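Local coordinates for capsid protein (Penaeus vannamei nodavirus, PDB 5YKZ) that forms the shell of a shrimp nodavirus, its protruding domain pairing with a second copy to build the dimeric spikes on the particle, at residues 39-44 with 110-115. Residues are numbered along the deposited sequence; the frame is centred on the assembly and turned at random.
Sequences YLLTPA and TGFNII
Strands 38-48 and 111-118 are neighbours in the antiparallel sheet of the spike domain, and residues 39-44 and 110-115 illustrate how one strand pair can serve two different surroundings. Three hydrogen-bonded pairs, Leu-40 with Ile-115, Thr-42 with Asn-113 and Ala-44 with Gly-111, supply six backbone bonds. The last is the least regular: Ala-44 N sits 46° out of the plane of the Gly-111 carbonyl, and the return bond from Gly-111 N is less straight than the other five. At the non-hydrogen-bonded positions CA-H groups lean on carbonyl oxygens, with Leu-41 CA 3.2 Å from Asn-113 O.

Ile-115 shows the dimer-facing side in detail. Its CB lies 3.4 Å from Leu-40 O, the carbonyl that also accepts the Ile-115 N-H, and faces Leu-40 CB. CG1, anti to the carbonyl carbon (chi1 -58°), still skirts that oxygen. The extended second torsion, 165°, then carries CD1 to Thr-42, whose side chain crosses that of Ile-115 at about a right angle; CD1 stops 3.5 Å from OG1 and close to CG2 as well. Thr-42 OG1 in turn shares a water with Asn-113: the water lies 2.7 Å from OG1, accepts from Asn-113 ND2 and donates to Pro-43 O. Leu-40, Thr-42, Ala-44 and Ile-115 also pack against the second subunit.

On the other face Leu-41 lies side by side with Ile-114 and Phe-112, CD2 reaching Ile-114 CG1 at 4.0 Å, while Ile-70 of strand 66-73 covers Leu-41 and Pro-43. Phe-112 and Ile-114 thus offer Leu-41 hydrocarbon, whereas on the dimer-facing side one water gives partners to a hydroxyl, an amide N-H and the backbone carbonyl of Pro-43, which lets these polar atoms lie buried beside aliphatic groups that pack against the second subunit.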
loop_
_atom_site.group_PDB
_atom_site.type_symbol
_atom_site.label_atom_id
_atom_site.label_comp_id
_atom_site.label_asym_id
_atom_site.label_seq_id
_atom_site.Cartn_x
_atom_site.Cartn_y
_atom_site.Cartn_z
ATOM N N TYR B 39 11.055 -11.211 -1.142
ATOM C CA TYR B 39 10.018 -10.439 -0.420
ATOM C C TYR B 39 9.263 -9.570 -1.348
ATOM O O TYR B 39 9.841 -9.146 -2.403
ATOM C CB TYR B 39 10.667 -9.606 0.694
ATOM C CG TYR B 39 11.339 -10.426 1.718
ATOM C CD1 TYR B 39 10.616 -10.907 2.804
ATOM C CD2 TYR B 39 12.686 -10.763 1.660
ATOM C CE1 TYR B 39 11.213 -11.726 3.756
ATOM C CE2 TYR B 39 13.278 -11.565 2.636
ATOM C CZ TYR B 39 12.511 -12.020 3.649
ATOM O OH TYR B 39 13.151 -12.796 4.636
ATOM N N LEU B 40 8.086 -9.188 -1.014
ATOM C CA LEU B 40 7.308 -8.127 -1.729
ATOM C C LEU B 40 7.239 -6.917 -0.837
ATOM O O LEU B 40 6.968 -7.067 0.385
ATOM C CB LEU B 40 5.952 -8.685 -1.954
ATOM C CG LEU B 40 5.095 -7.984 -2.913
ATOM C CD1 LEU B 40 5.578 -8.099 -4.398
ATOM C CD2 LEU B 40 3.643 -8.427 -2.788
ATOM N N LEU B 41 7.409 -5.742 -1.382
ATOM C CA LEU B 41 7.306 -4.494 -0.643
ATOM C C LEU B 41 6.152 -3.700 -1.150
ATOM O O LEU B 41 6.007 -3.517 -2.372
ATOM C CB LEU B 41 8.572 -3.631 -0.786
ATOM C CG LEU B 41 9.891 -4.342 -0.778
ATOM C CD1 LEU B 41 11.039 -3.401 -0.911
ATOM C CD2 LEU B 41 10.081 -5.198 0.499
ATOM N N THR B 42 5.283 -3.165 -0.264
ATOM C CA THR B 42 4.147 -2.359 -0.622
ATOM C C THR B 42 4.170 -1.075 0.175
ATOM O O THR B 42 4.590 -1.087 1.359
ATOM C CB THR B 42 2.843 -3.160 -0.351
ATOM O OG1 THR B 42 2.813 -3.597 1.067
ATOM C CG2 THR B 42 2.768 -4.344 -1.209
ATOM N N PRO B 43 3.733 0.038 -0.389
ATOM C CA PRO B 43 3.836 1.336 0.304
ATOM C C PRO B 43 2.803 1.531 1.382
ATOM O O PRO B 43 1.690 0.998 1.258
ATOM C CB PRO B 43 3.598 2.345 -0.844
ATOM C CG PRO B 43 2.713 1.577 -1.808
ATOM C CD PRO B 43 3.209 0.177 -1.779
ATOM N N ALA B 44 3.056 2.366 2.340
ATOM C CA ALA B 44 2.105 2.742 3.386
ATOM C C ALA B 44 2.574 3.981 4.085
ATOM O O ALA B 44 3.830 4.181 4.231
ATOM C CB ALA B 44 1.901 1.626 4.396
ATOM N N THR B 110 7.164 8.241 5.331
ATOM C CA THR B 110 6.415 7.193 4.612
ATOM C C THR B 110 7.263 5.937 4.713
ATOM O O THR B 110 8.398 5.953 5.183
ATOM C CB THR B 110 6.100 7.567 3.190
ATOM O OG1 THR B 110 7.270 7.540 2.392
ATOM C CG2 THR B 110 5.406 8.915 3.096
ATOM N N GLY B 111 6.716 4.817 4.232
ATOM C CA GLY B 111 7.392 3.558 4.355
ATOM C C GLY B 111 6.767 2.469 3.535
ATOM O O GLY B 111 5.999 2.718 2.582
ATOM N N PHE B 112 7.120 1.266 3.903
ATOM C CA PHE B 112 6.700 0.077 3.176
ATOM C C PHE B 112 6.553 -1.075 4.125
ATOM O O PHE B 112 7.201 -1.121 5.190
ATOM C CB PHE B 112 7.650 -0.265 1.988
ATOM C CG PHE B 112 9.091 -0.392 2.394
ATOM C CD1 PHE B 112 9.897 0.725 2.432
ATOM C CD2 PHE B 112 9.620 -1.613 2.639
ATOM C CE1 PHE B 112 11.237 0.603 2.748
ATOM C CE2 PHE B 112 10.974 -1.737 2.916
ATOM C CZ PHE B 112 11.768 -0.614 2.981
ATOM N N ASN B 113 5.709 -2.027 3.741
ATOM C CA ASN B 113 5.610 -3.332 4.359
ATOM C C ASN B 113 6.422 -4.314 3.677
ATOM O O ASN B 113 6.454 -4.308 2.454
ATOM C CB ASN B 113 4.140 -3.773 4.409
ATOM C CG ASN B 113 3.400 -2.943 5.553
ATOM O OD1 ASN B 113 3.884 -2.803 6.644
ATOM N ND2 ASN B 113 2.476 -2.355 5.213
ATOM N N ILE B 114 7.150 -5.164 4.406
ATOM C CA ILE B 114 7.934 -6.260 3.848
ATOM C C ILE B 114 7.141 -7.524 4.058
ATOM O O ILE B 114 6.900 -7.948 5.204
ATOM C CB ILE B 114 9.293 -6.372 4.494
ATOM C CG1 ILE B 114 10.044 -5.023 4.467
ATOM C CG2 ILE B 114 10.065 -7.509 3.841
ATOM C CD1 ILE B 114 11.453 -5.120 4.979
ATOM N N ILE B 115 6.656 -8.092 2.988
ATOM C CA ILE B 115 5.693 -9.204 2.968
ATOM C C ILE B 115 6.442 -10.449 2.584
ATOM O O ILE B 115 7.248 -10.485 1.699
ATOM C CB ILE B 115 4.585 -8.939 1.975
ATOM C CG1 ILE B 115 3.903 -7.644 2.333
ATOM C CG2 ILE B 115 3.593 -10.087 2.000
ATOM C CD1 ILE B 115 3.050 -7.067 1.326
HETATM O O HOH W 1 1.315 -1.782 2.434
#